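Local coordinates for aminopeptidase N (Francisella tularensis subsp. tularensis, PDB 5DLL), which probably trims N-terminal amino acids, preferably alanine, from intracellular peptides as a zinc-dependent M1-family aminopeptidase, helping to degrade the products of protein breakdown, at residues D205-D211 and L223-K229; M372-I376 and P483-Q487; F594-H599 and D650-V654. One frame throughout, in Å; residues are numbered along the deposited sequence.

Contact 1 (D205-D211 and L223-K229); sequences DLASIKD and LEIYAFK
Ile209 and Ile225 face each other as a hydrogen-bonded antiparallel pair. The amide N of Ile209 donates a hydrogen bond to Ile225 O at 2.8 Å, and Ile225 N returns one to Ile209 O at 3.0 Å. Asp211 and Leu223 repeat this exchange, as do Ala207 and Ala227, although there the bond from Ala207 N is weak and bent. Between Ile209-Ile225 and Asp211-Leu223, Lys210 crosses Glu224 at a slant as a non-hydrogen-bonded pair, with Lys210 CE 3.3 Å from Glu224 OE2. The turn at the end of the lysine (chi4 73°) carries NZ back toward its own strand, where it makes a weak bond to Ser208 OG, leaving Lys210 NZ 4.7 Å from Glu224 OE2. Tyr226 OH donates to Glu224 OE1 at 2.9 Å, reaching it from above the carboxylate plane, while Ser208 CB rests against Tyr226 CE1. Beyond the strands, Leu206 CD2 lies over one face of the Phe228 ring in a CH-pi contact, 4.0 Å from the centroid.

On the face of Ile209, Asp211 and Leu223, helix 236-253 supplies the next layer: Met239 and Met246 touch Leu223, and Lys243 forms a salt bridge with Asp211. Strand 261-267 bonds to the other edge of strand 220-227. The segments belong to a beta hairpin whose first strand, 207-214, is outermost in the mixed five-stranded sheet of the M1 peptidase domain.

Contact 2 (M372-I376 and P483-Q487); sequences MSHPI and PTADQ
The carboxylate of Asp486 receives the hydroxyl of Ser373 from above its plane: Ser373 OG donates to Asp486 OD1 at 2.8 Å, lying 42° out of the plane of the group. The other oxygen, Asp486 OD2, lies by the chain beyond the serine, 3.7 Å from His374 CA and 3.8 Å from the ring carbon Pro375 CD. His374 turns its CB away from segment 483-487. At the edge of its imidazole, in the ring plane, His374 ND1 donates to Met372 O at 2.9 Å along a nearly straight line (167°), and that oxygen accepts the proton in its carbonyl plane. On the far side of the ring, NE2 bonds to Thr389, so both nitrogens are engaged and the rotation of the ring is fixed.

These residues join two domains of the M1 architecture. Segment 372-376 follows helix 349-369 in the peptidase domain, and segment 483-487 belongs to the loop between strands 472-480 and 495-502 of the Ig-like domain.

Asp486 can reach across because its CG sits between the backbone N and the carbonyl carbon (chi1 57°), which turns the carboxylate toward Ser373 OG. Beside it, Thr484 CB lies 3.6 Å from Ser373 OG. The loop carrying the acid is itself tied together, with Thr484 N bonded to Gln487 O at 2.9 Å and the side chains of Thr484 and Gln487 both bonded to Lys490. Ser455 comes in beside the aspartate, contributing a weak bond from its hydroxyl to Asp486 OD1, and its backbone N bonds to Gln487 OE1.

Contact 3 (F594-H599 and D650-V654); sequences FKSILH and DWLAV
Asp650 extends from its helix toward segment 594-599. The two short helical segments run nearly parallel in the all-helical, ARM-like C-terminal domain. Asp650 CB meets Leu598 CD2 at 3.5 Å, an apolar start for an otherwise polar chain. With CG opposite the carbonyl carbon (chi1 -55°), the acid crosses the histidine side chain of His599 at about a right angle, its carboxylate plane turned 51° from the ring. OD2 does most of the work at the tip: His599 NE2 donates to Asp650 OD2 at 2.9 Å, with the acceptor in the plane of the ring and the donor on the anti side of the carboxylate but 34° out of its plane. The same oxygen forms a long salt bridge with Lys595 NZ, 3.5 Å away. Two bends, at chi3 and chi4, turn the end of the lysine to reach it. Asp650 OD1 is farther from the lysine, 4.1 Å from Lys595 NZ.

Alongside this polar group lies a hydrophobic one. Leu598 CD2 sits over one face of the six-membered ring of Trp651 in a CH-pi contact, 4.2 Å from the centroid, while Leu598 CD1 touches both Trp651 CZ3 and Val654 CG2. Phe594 CE2 approaches Trp651 CH2 at 3.6 Å, the two groups meeting at their edges. Tyr683 stacks on the indole, and Trp651 NE1 bonds to Leu643 O.

One carboxylate oxygen serves two basic side chains. Its negative charge, together with the nearby C-terminal end of helix 588-598, could favour a protonated His599, though the charge of Lys595 on the same oxygen would work against it.

In the fold
The three contacts lie far apart, with centres 45 to 47 Å from one another, and share no secondary-structure element. Contact 1, partly buried, belongs to the peptidase domain and depends mainly on backbone bonding between neighbouring strands of one sheet. Contact 3, also partly buried, joins two helices of the C-terminal domain through side chains alone, mixing apolar packing with a charged cluster. Contact 2 is a surface contact between loops, the smallest in buried area, and spans two domains with a single serine-aspartate hydrogen bond. Contacts 1 and 2 lie on opposite sides of the chain's centre, and all three are away from the zinc site.

Contact 1 (D205-D211 and L223-K229)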
ATOM      1  N   ASP A 205     -14.418 -21.064 -17.056  1.00 45.95           N
ATOM      2  CA  ASP A 205     -13.968 -21.079 -18.445  1.00 52.23           C
ATOM      3  C   ASP A 205     -13.025 -19.882 -18.655  1.00 54.18           C
ATOM      4  O   ASP A 205     -13.458 -18.776 -18.998  1.00 59.61           O
ATOM      5  CB  ASP A 205     -15.190 -21.009 -19.373  1.00 56.60           C
ATOM      6  CG  ASP A 205     -14.865 -21.335 -20.820  1.00 58.71           C
ATOM      7  OD1 ASP A 205     -13.672 -21.446 -21.174  1.00 60.35           O
ATOM      8  OD2 ASP A 205     -15.823 -21.473 -21.613  1.00 54.78           O
ATOM      9  N   LEU A 206     -11.733 -20.110 -18.428  1.00 56.11           N
ATOM     10  CA  LEU A 206     -10.739 -19.036 -18.439  1.00 52.71           C
ATOM     11  C   LEU A 206      -9.623 -19.281 -19.443  1.00 50.45           C
ATOM     12  O   LEU A 206      -9.107 -20.396 -19.553  1.00 51.67           O
ATOM     13  CB  LEU A 206     -10.121 -18.874 -17.048  1.00 50.60           C
ATOM     14  CG  LEU A 206     -11.063 -18.387 -15.944  1.00 55.10           C
ATOM     15  CD1 LEU A 206     -10.371 -18.452 -14.592  1.00 55.10           C
ATOM     16  CD2 LEU A 206     -11.561 -16.976 -16.225  1.00 54.63           C
ATOM     17  N   ALA A 207      -9.257 -18.223 -20.166  1.00 49.98           N
ATOM     18  CA  ALA A 207      -8.051 -18.212 -20.990  1.00 50.86           C
ATOM     19  C   ALA A 207      -6.817 -18.152 -20.091  1.00 53.80           C
ATOM     20  O   ALA A 207      -6.918 -17.853 -18.897  1.00 55.28           O
ATOM     21  CB  ALA A 207      -8.069 -17.028 -21.944  1.00 49.69           C
ATOM     22  N   SER A 208      -5.652 -18.425 -20.670  1.00 59.57           N
ATOM     23  CA  SER A 208      -4.421 -18.492 -19.893  1.00 51.63           C
ATOM     24  C   SER A 208      -3.184 -18.054 -20.671  1.00 53.54           C
ATOM     25  O   SER A 208      -3.121 -18.190 -21.891  1.00 57.45           O
ATOM     26  CB  SER A 208      -4.212 -19.920 -19.380  1.00 47.67           C
ATOM     27  OG  SER A 208      -4.055 -20.834 -20.453  1.00 42.71           O
ATOM     28  N   ILE A 209      -2.213 -17.519 -19.935  1.00 58.31           N
ATOM     29  CA  ILE A 209      -0.844 -17.348 -20.411  1.00 54.90           C
ATOM     30  C   ILE A 209       0.022 -18.294 -19.582  1.00 50.18           C
ATOM     31  O   ILE A 209       0.140 -18.131 -18.369  1.00 47.01           O
ATOM     32  CB  ILE A 209      -0.331 -15.905 -20.195  1.00 55.91           C
ATOM     33  CG1 ILE A 209      -1.149 -14.908 -21.020  1.00 54.90           C
ATOM     34  CG2 ILE A 209       1.151 -15.799 -20.543  1.00 55.69           C
ATOM     35  CD1 ILE A 209      -0.972 -13.470 -20.578  1.00 55.09           C
ATOM     36  N   LYS A 210       0.615 -19.284 -20.238  1.00 54.00           N
ATOM     37  CA  LYS A 210       1.514 -20.215 -19.567  1.00 52.43           C
ATOM     38  C   LYS A 210       2.959 -19.961 -19.989  1.00 48.55           C
ATOM     39  O   LYS A 210       3.240 -19.672 -21.152  1.00 47.77           O
ATOM     40  CB  LYS A 210       1.099 -21.660 -19.853  1.00 49.86           C
ATOM     41  CG  LYS A 210      -0.293 -21.991 -19.342  1.00 48.35           C
ATOM     42  CD  LYS A 210      -0.432 -23.469 -19.011  1.00 54.45           C
ATOM     43  CE  LYS A 210      -1.792 -23.788 -18.405  1.00 51.48           C
ATOM     44  NZ  LYS A 210      -2.886 -23.733 -19.411  1.00 52.12           N
ATOM     45  N   ASP A 211       3.869 -20.060 -19.025  1.00 44.95           N
ATOM     46  CA  ASP A 211       5.284 -19.771 -19.245  1.00 46.16           C
ATOM     47  C   ASP A 211       6.086 -20.533 -18.188  1.00 48.97           C
ATOM     48  O   ASP A 211       5.507 -21.319 -17.430  1.00 41.78           O
ATOM     49  CB  ASP A 211       5.533 -18.262 -19.140  1.00 50.28           C
ATOM     50  CG  ASP A 211       6.789 -17.809 -19.874  1.00 55.38           C
ATOM     51  OD1 ASP A 211       7.702 -18.631 -20.106  1.00 54.82           O
ATOM     52  OD2 ASP A 211       6.867 -16.610 -20.208  1.00 58.08           O
ATOM     53  N   LEU A 223       4.486 -21.378 -14.712  1.00 49.63           N
ATOM     54  CA  LEU A 223       3.793 -20.131 -14.389  1.00 50.32           C
ATOM     55  C   LEU A 223       2.513 -20.059 -15.220  1.00 53.21           C
ATOM     56  O   LEU A 223       2.523 -20.389 -16.410  1.00 46.62           O
ATOM     57  CB  LEU A 223       4.691 -18.921 -14.670  1.00 43.65           C
ATOM     58  CG  LEU A 223       6.088 -18.932 -14.035  1.00 44.52           C
ATOM     59  CD1 LEU A 223       6.798 -17.609 -14.292  1.00 43.20           C
ATOM     60  CD2 LEU A 223       6.032 -19.208 -12.539  1.00 44.42           C
ATOM     61  N   GLU A 224       1.412 -19.646 -14.590  1.00 47.03           N
ATOM     62  CA  GLU A 224       0.104 -19.686 -15.236  1.00 47.37           C
ATOM     63  C   GLU A 224      -0.789 -18.536 -14.782  1.00 48.56           C
ATOM     64  O   GLU A 224      -1.317 -18.555 -13.674  1.00 56.91           O
ATOM     65  CB  GLU A 224      -0.588 -21.023 -14.945  1.00 51.34           C
ATOM     66  CG  GLU A 224       0.250 -22.256 -15.261  1.00 55.94           C
ATOM     67  CD  GLU A 224      -0.510 -23.560 -15.102  1.00 58.83           C
ATOM     68  OE1 GLU A 224      -1.542 -23.584 -14.391  1.00 61.85           O
ATOM     69  OE2 GLU A 224      -0.065 -24.568 -15.691  1.00 60.34           O
ATOM     70  N   ILE A 225      -0.952 -17.535 -15.642  1.00 48.58           N
ATOM     71  CA  ILE A 225      -1.930 -16.474 -15.410  1.00 47.93           C
ATOM     72  C   ILE A 225      -3.232 -16.847 -16.116  1.00 48.41           C
ATOM     73  O   ILE A 225      -3.220 -17.176 -17.303  1.00 49.12           O
ATOM     74  CB  ILE A 225      -1.429 -15.104 -15.915  1.00 46.74           C
ATOM     75  CG1 ILE A 225      -0.209 -14.660 -15.103  1.00 46.61           C
ATOM     76  CG2 ILE A 225      -2.534 -14.057 -15.816  1.00 50.08           C
ATOM     77  CD1 ILE A 225       0.412 -13.360 -15.570  1.00 47.84           C
ATOM     78  N   TYR A 226      -4.339 -16.798 -15.375  1.00 44.27           N
ATOM     79  CA  TYR A 226      -5.665 -17.126 -15.894  1.00 46.17           C
ATOM     80  C   TYR A 226      -6.588 -15.911 -15.834  1.00 51.57           C
ATOM     81  O   TYR A 226      -6.674 -15.232 -14.808  1.00 44.35           O
ATOM     82  CB  TYR A 226      -6.289 -18.259 -15.079  1.00 47.74           C
ATOM     83  CG  TYR A 226      -5.664 -19.616 -15.309  1.00 49.53           C
ATOM     84  CD1 TYR A 226      -6.080 -20.422 -16.365  1.00 50.70           C
ATOM     85  CD2 TYR A 226      -4.671 -20.100 -14.465  1.00 49.57           C
ATOM     86  CE1 TYR A 226      -5.516 -21.669 -16.580  1.00 54.51           C
ATOM     87  CE2 TYR A 226      -4.099 -21.347 -14.672  1.00 53.33           C
ATOM     88  CZ  TYR A 226      -4.524 -22.128 -15.731  1.00 56.09           C
ATOM     89  OH  TYR A 226      -3.960 -23.369 -15.944  1.00 55.52           O
ATOM     90  N   ALA A 227      -7.282 -15.647 -16.937  1.00 54.99           N
ATOM     91  CA  ALA A 227      -8.267 -14.568 -17.004  1.00 51.85           C
ATOM     92  C   ALA A 227      -9.208 -14.792 -18.185  1.00 54.40           C
ATOM     93  O   ALA A 227      -8.978 -15.672 -19.011  1.00 60.13           O
ATOM     94  CB  ALA A 227      -7.575 -13.220 -17.129  1.00 47.27           C
ATOM     95  N   PHE A 228     -10.269 -13.997 -18.262  1.00 59.77           N
ATOM     96  CA  PHE A 228     -11.230 -14.112 -19.356  1.00 63.93           C
ATOM     97  C   PHE A 228     -10.567 -13.772 -20.690  1.00 63.21           C
ATOM     98  O   PHE A 228      -9.563 -13.061 -20.728  1.00 58.69           O
ATOM     99  CB  PHE A 228     -12.433 -13.189 -19.130  1.00 74.90           C
ATOM    100  CG  PHE A 228     -13.357 -13.643 -18.031  1.00 75.27           C
ATOM    101  CD1 PHE A 228     -14.137 -14.783 -18.189  1.00 80.97           C
ATOM    102  CD2 PHE A 228     -13.467 -12.918 -16.849  1.00 78.54           C
ATOM    103  CE1 PHE A 228     -14.995 -15.198 -17.185  1.00 87.38           C
ATOM    104  CE2 PHE A 228     -14.325 -13.329 -15.843  1.00 77.69           C
ATOM    105  CZ  PHE A 228     -15.090 -14.470 -16.010  1.00 82.37           C
ATOM    106  N   LYS A 229     -11.143 -14.283 -21.774  1.00 64.20           N
ATOM    107  CA  LYS A 229     -10.641 -14.051 -23.130  1.00 71.55           C
ATOM    108  C   LYS A 229     -10.321 -12.575 -23.404  1.00 64.42           C
ATOM    109  O   LYS A 229      -9.290 -12.260 -23.998  1.00 63.60           O
ATOM    110  CB  LYS A 229     -11.667 -14.576 -24.150  1.00 93.21           C
ATOM    111  CG  LYS A 229     -11.351 -14.308 -25.619  1.00107.90           C
ATOM    112  CD  LYS A 229     -10.016 -14.897 -26.043  1.00107.05           C
ATOM    113  CE  LYS A 229      -9.806 -14.742 -27.541  1.00111.97           C
ATOM    114  NZ  LYS A 229      -8.443 -15.174 -27.960  1.00111.19           N
TER

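Contact 2 (M372-I376 and P483-Q487)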
ATOM      1  N   MET A 372      -8.218   7.631  16.933  1.00 77.46           N
ATOM      2  CA  MET A 372      -8.052   6.259  16.446  1.00 70.94           C
ATOM      3  C   MET A 372      -6.634   5.721  16.652  1.00 58.71           C
ATOM      4  O   MET A 372      -6.344   4.598  16.242  1.00 57.54           O
ATOM      5  CB  MET A 372      -8.398   6.181  14.952  1.00 78.41           C
ATOM      6  CG  MET A 372      -9.790   6.683  14.589  1.00 92.38           C
ATOM      7  SD  MET A 372     -11.114   5.670  15.278  1.00102.39           S
ATOM      8  CE  MET A 372     -10.997   4.201  14.254  1.00 90.11           C
ATOM      9  N   SER A 373      -5.757   6.511  17.273  1.00 55.51           N
ATOM     10  CA  SER A 373      -4.356   6.130  17.472  1.00 52.27           C
ATOM     11  C   SER A 373      -4.205   4.754  18.116  1.00 50.06           C
ATOM     12  O   SER A 373      -4.971   4.393  19.009  1.00 53.05           O
ATOM     13  CB  SER A 373      -3.645   7.169  18.338  1.00 51.92           C
ATOM     14  OG  SER A 373      -4.245   7.255  19.620  1.00 56.23           O
ATOM     15  N   HIS A 374      -3.214   3.997  17.654  1.00 49.14           N
ATOM     16  CA  HIS A 374      -2.940   2.666  18.194  1.00 50.15           C
ATOM     17  C   HIS A 374      -1.497   2.228  17.925  1.00 46.50           C
ATOM     18  O   HIS A 374      -0.817   2.827  17.089  1.00 47.56           O
ATOM     19  CB  HIS A 374      -3.935   1.630  17.633  1.00 49.94           C
ATOM     20  CG  HIS A 374      -3.950   1.533  16.135  1.00 42.62           C
ATOM     21  ND1 HIS A 374      -4.577   2.463  15.336  1.00 42.22           N
ATOM     22  CD2 HIS A 374      -3.447   0.596  15.297  1.00 42.58           C
ATOM     23  CE1 HIS A 374      -4.444   2.114  14.068  1.00 40.78           C
ATOM     24  NE2 HIS A 374      -3.762   0.984  14.017  1.00 41.86           N
ATOM     25  N   PRO A 375      -1.020   1.197  18.652  1.00 46.25           N
ATOM     26  CA  PRO A 375       0.294   0.634  18.337  1.00 44.89           C
ATOM     27  C   PRO A 375       0.205  -0.282  17.120  1.00 48.38           C
ATOM     28  O   PRO A 375      -0.897  -0.630  16.690  1.00 51.38           O
ATOM     29  CB  PRO A 375       0.658  -0.177  19.598  1.00 43.40           C
ATOM     30  CG  PRO A 375      -0.467   0.010  20.572  1.00 43.27           C
ATOM     31  CD  PRO A 375      -1.645   0.494  19.787  1.00 43.14           C
ATOM     32  N   ILE A 376       1.350  -0.674  16.572  1.00 50.65           N
ATOM     33  CA  ILE A 376       1.360  -1.583  15.420  1.00 49.21           C
ATOM     34  C   ILE A 376       0.900  -2.996  15.815  1.00 46.68           C
ATOM     35  O   ILE A 376       0.392  -3.751  14.971  1.00 42.25           O
ATOM     36  CB  ILE A 376       2.731  -1.601  14.697  1.00 42.37           C
ATOM     37  CG1 ILE A 376       3.833  -2.194  15.584  1.00 40.28           C
ATOM     38  CG2 ILE A 376       3.094  -0.193  14.239  1.00 43.53           C
ATOM     39  CD1 ILE A 376       5.138  -2.447  14.856  1.00 38.12           C
ATOM     40  N   PRO A 483       1.247  11.726  25.489  1.00 77.88           N
ATOM     41  CA  PRO A 483       0.138  10.799  25.720  1.00 77.82           C
ATOM     42  C   PRO A 483      -0.887  10.799  24.583  1.00 77.66           C
ATOM     43  O   PRO A 483      -1.106  11.832  23.952  1.00 75.96           O
ATOM     44  CB  PRO A 483      -0.503  11.326  27.013  1.00 79.79           C
ATOM     45  CG  PRO A 483      -0.030  12.726  27.150  1.00 81.40           C
ATOM     46  CD  PRO A 483       1.348  12.725  26.568  1.00 81.20           C
ATOM     47  N   THR A 484      -1.492   9.637  24.334  1.00 80.12           N
ATOM     48  CA  THR A 484      -2.534   9.478  23.313  1.00 78.66           C
ATOM     49  C   THR A 484      -3.840   9.003  23.951  1.00 81.62           C
ATOM     50  O   THR A 484      -3.896   8.720  25.151  1.00 81.76           O
ATOM     51  CB  THR A 484      -2.110   8.463  22.229  1.00 72.76           C
ATOM     52  OG1 THR A 484      -1.642   7.261  22.850  1.00 72.37           O
ATOM     53  CG2 THR A 484      -1.014   9.037  21.357  1.00 69.19           C
ATOM     54  N   ALA A 485      -4.891   8.922  23.138  1.00 81.03           N
ATOM     55  CA  ALA A 485      -6.194   8.453  23.602  1.00 85.93           C
ATOM     56  C   ALA A 485      -6.139   7.008  24.119  1.00 91.27           C
ATOM     57  O   ALA A 485      -6.738   6.690  25.152  1.00 92.55           O
ATOM     58  CB  ALA A 485      -7.222   8.579  22.486  1.00 82.46           C
ATOM     59  N   ASP A 486      -5.413   6.146  23.404  1.00 85.82           N
ATOM     60  CA  ASP A 486      -5.319   4.721  23.756  1.00 83.26           C
ATOM     61  C   ASP A 486      -4.439   4.446  24.985  1.00 82.39           C
ATOM     62  O   ASP A 486      -4.706   3.512  25.748  1.00 80.91           O
ATOM     63  CB  ASP A 486      -4.847   3.886  22.554  1.00 79.79           C
ATOM     64  CG  ASP A 486      -3.514   4.355  21.992  1.00 79.04           C
ATOM     65  OD1 ASP A 486      -3.373   5.563  21.699  1.00 77.65           O
ATOM     66  OD2 ASP A 486      -2.613   3.510  21.828  1.00 76.28           O
ATOM     67  N   GLN A 487      -3.395   5.251  25.172  1.00 80.77           N
ATOM     68  CA  GLN A 487      -2.561   5.165  26.373  1.00 85.00           C
ATOM     69  C   GLN A 487      -1.759   6.445  26.601  1.00 86.86           C
ATOM     70  O   GLN A 487      -1.295   7.075  25.649  1.00 84.01           O
ATOM     71  CB  GLN A 487      -1.612   3.966  26.295  1.00 83.62           C
ATOM     72  CG  GLN A 487      -0.841   3.854  24.990  1.00 81.09           C
ATOM     73  CD  GLN A 487       0.452   3.072  25.126  1.00 78.82           C
ATOM     74  OE1 GLN A 487       1.418   3.327  24.410  1.00 78.24           O
ATOM     75  NE2 GLN A 487       0.478   2.119  26.047  1.00 81.92           N
TER

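Contact 3 (F594-H599 and D650-V654)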
ATOM      1  N   PHE A 594      19.415  25.522  -6.574  1.00 59.90           N
ATOM      2  CA  PHE A 594      18.342  24.961  -7.397  1.00 62.10           C
ATOM      3  C   PHE A 594      18.823  24.689  -8.824  1.00 59.87           C
ATOM      4  O   PHE A 594      18.502  23.659  -9.412  1.00 60.10           O
ATOM      5  CB  PHE A 594      17.169  25.948  -7.426  1.00 66.05           C
ATOM      6  CG  PHE A 594      15.827  25.310  -7.634  1.00 65.42           C
ATOM      7  CD1 PHE A 594      15.156  24.721  -6.571  1.00 64.57           C
ATOM      8  CD2 PHE A 594      15.214  25.340  -8.878  1.00 66.50           C
ATOM      9  CE1 PHE A 594      13.908  24.149  -6.751  1.00 65.70           C
ATOM     10  CE2 PHE A 594      13.965  24.773  -9.063  1.00 66.25           C
ATOM     11  CZ  PHE A 594      13.313  24.175  -8.001  1.00 66.42           C
ATOM     12  N   LYS A 595      19.587  25.634  -9.367  1.00 60.02           N
ATOM     13  CA  LYS A 595      20.161  25.524 -10.707  1.00 65.52           C
ATOM     14  C   LYS A 595      21.133  24.341 -10.822  1.00 61.13           C
ATOM     15  O   LYS A 595      21.123  23.614 -11.817  1.00 55.85           O
ATOM     16  CB  LYS A 595      20.888  26.835 -11.062  1.00 71.31           C
ATOM     17  CG  LYS A 595      21.383  26.932 -12.501  1.00 78.84           C
ATOM     18  CD  LYS A 595      22.493  27.968 -12.657  1.00 90.06           C
ATOM     19  CE  LYS A 595      21.964  29.396 -12.687  1.00 89.07           C
ATOM     20  NZ  LYS A 595      21.376  29.757 -14.009  1.00 86.64           N
ATOM     21  N   SER A 596      21.971  24.161  -9.802  1.00 60.37           N
ATOM     22  CA  SER A 596      23.006  23.127  -9.825  1.00 61.73           C
ATOM     23  C   SER A 596      22.404  21.730  -9.743  1.00 60.26           C
ATOM     24  O   SER A 596      22.885  20.804 -10.396  1.00 68.19           O
ATOM     25  CB  SER A 596      23.994  23.332  -8.675  1.00 66.52           C
ATOM     26  OG  SER A 596      23.354  23.163  -7.424  1.00 75.43           O
ATOM     27  N   ILE A 597      21.358  21.584  -8.935  1.00 60.61           N
ATOM     28  CA  ILE A 597      20.616  20.332  -8.865  1.00 60.86           C
ATOM     29  C   ILE A 597      20.037  20.012 -10.245  1.00 58.81           C
ATOM     30  O   ILE A 597      20.123  18.879 -10.718  1.00 61.33           O
ATOM     31  CB  ILE A 597      19.475  20.401  -7.826  1.00 72.27           C
ATOM     32  CG1 ILE A 597      20.033  20.575  -6.401  1.00 81.45           C
ATOM     33  CG2 ILE A 597      18.592  19.158  -7.904  1.00 76.94           C
ATOM     34  CD1 ILE A 597      20.565  19.310  -5.761  1.00 85.74           C
ATOM     35  N   LEU A 598      19.465  21.026 -10.890  1.00 58.41           N
ATOM     36  CA  LEU A 598      18.853  20.871 -12.212  1.00 59.06           C
ATOM     37  C   LEU A 598      19.836  20.394 -13.278  1.00 56.38           C
ATOM     38  O   LEU A 598      19.461  19.620 -14.157  1.00 63.78           O
ATOM     39  CB  LEU A 598      18.197  22.188 -12.652  1.00 61.18           C
ATOM     40  CG  LEU A 598      17.625  22.278 -14.070  1.00 62.89           C
ATOM     41  CD1 LEU A 598      16.534  21.245 -14.303  1.00 68.56           C
ATOM     42  CD2 LEU A 598      17.098  23.682 -14.319  1.00 67.12           C
ATOM     43  N   HIS A 599      21.084  20.851 -13.200  1.00 52.67           N
ATOM     44  CA  HIS A 599      22.107  20.477 -14.183  1.00 55.24           C
ATOM     45  C   HIS A 599      23.061  19.381 -13.695  1.00 60.47           C
ATOM     46  O   HIS A 599      24.101  19.150 -14.314  1.00 76.53           O
ATOM     47  CB  HIS A 599      22.909  21.715 -14.606  1.00 52.82           C
ATOM     48  CG  HIS A 599      22.134  22.674 -15.452  1.00 49.03           C
ATOM     49  ND1 HIS A 599      21.714  22.369 -16.727  1.00 51.84           N
ATOM     50  CD2 HIS A 599      21.709  23.936 -15.207  1.00 47.52           C
ATOM     51  CE1 HIS A 599      21.061  23.399 -17.233  1.00 53.45           C
ATOM     52  NE2 HIS A 599      21.044  24.363 -16.330  1.00 50.90           N
ATOM     53  N   ASP A 650      17.072  27.413 -18.661  1.00 56.60           N
ATOM     54  CA  ASP A 650      17.502  26.130 -18.100  1.00 59.20           C
ATOM     55  C   ASP A 650      16.419  25.062 -18.254  1.00 56.69           C
ATOM     56  O   ASP A 650      16.717  23.927 -18.633  1.00 57.18           O
ATOM     57  CB  ASP A 650      17.861  26.265 -16.614  1.00 67.78           C
ATOM     58  CG  ASP A 650      18.909  27.337 -16.350  1.00 72.61           C
ATOM     59  OD1 ASP A 650      18.699  28.494 -16.776  1.00 75.96           O
ATOM     60  OD2 ASP A 650      19.930  27.020 -15.697  1.00 67.79           O
ATOM     61  N   TRP A 651      15.172  25.428 -17.948  1.00 46.52           N
ATOM     62  CA  TRP A 651      14.034  24.512 -18.096  1.00 43.07           C
ATOM     63  C   TRP A 651      13.923  24.034 -19.541  1.00 41.81           C
ATOM     64  O   TRP A 651      13.703  22.853 -19.796  1.00 39.59           O
ATOM     65  CB  TRP A 651      12.709  25.177 -17.670  1.00 41.80           C
ATOM     66  CG  TRP A 651      12.674  25.654 -16.243  1.00 37.23           C
ATOM     67  CD1 TRP A 651      12.453  26.932 -15.808  1.00 39.12           C
ATOM     68  CD2 TRP A 651      12.872  24.864 -15.071  1.00 35.04           C
ATOM     69  NE1 TRP A 651      12.503  26.985 -14.435  1.00 36.21           N
ATOM     70  CE2 TRP A 651      12.761  25.729 -13.957  1.00 36.25           C
ATOM     71  CE3 TRP A 651      13.130  23.507 -14.850  1.00 34.71           C
ATOM     72  CZ2 TRP A 651      12.899  25.278 -12.644  1.00 35.53           C
ATOM     73  CZ3 TRP A 651      13.267  23.059 -13.547  1.00 34.67           C
ATOM     74  CH2 TRP A 651      13.154  23.942 -12.462  1.00 36.20           C
ATOM     75  N   LEU A 652      14.076  24.970 -20.477  1.00 45.91           N
ATOM     76  CA  LEU A 652      14.036  24.675 -21.910  1.00 48.87           C
ATOM     77  C   LEU A 652      15.172  23.747 -22.347  1.00 48.25           C
ATOM     78  O   LEU A 652      14.957  22.823 -23.135  1.00 51.02           O
ATOM     79  CB  LEU A 652      14.097  25.978 -22.716  1.00 48.57           C
ATOM     80  CG  LEU A 652      14.205  25.856 -24.239  1.00 55.17           C
ATOM     81  CD1 LEU A 652      13.063  25.032 -24.812  1.00 56.96           C
ATOM     82  CD2 LEU A 652      14.239  27.237 -24.872  1.00 61.87           C
ATOM     83  N   ALA A 653      16.376  24.009 -21.843  1.00 47.41           N
ATOM     84  CA  ALA A 653      17.563  23.230 -22.209  1.00 50.38           C
ATOM     85  C   ALA A 653      17.444  21.779 -21.747  1.00 48.69           C
ATOM     86  O   ALA A 653      17.592  20.841 -22.540  1.00 48.08           O
ATOM     87  CB  ALA A 653      18.815  23.867 -21.617  1.00 50.43           C
ATOM     88  N   VAL A 654      17.158  21.609 -20.460  1.00 46.84           N
ATOM     89  CA  VAL A 654      17.012  20.283 -19.874  1.00 43.38           C
ATOM     90  C   VAL A 654      15.801  19.546 -20.455  1.00 41.49           C
ATOM     91  O   VAL A 654      15.830  18.326 -20.587  1.00 43.47           O
ATOM     92  CB  VAL A 654      16.922  20.345 -18.334  1.00 42.51           C
ATOM     93  CG1 VAL A 654      16.702  18.957 -17.751  1.00 44.43           C
ATOM     94  CG2 VAL A 654      18.192  20.951 -17.749  1.00 43.67           C
TER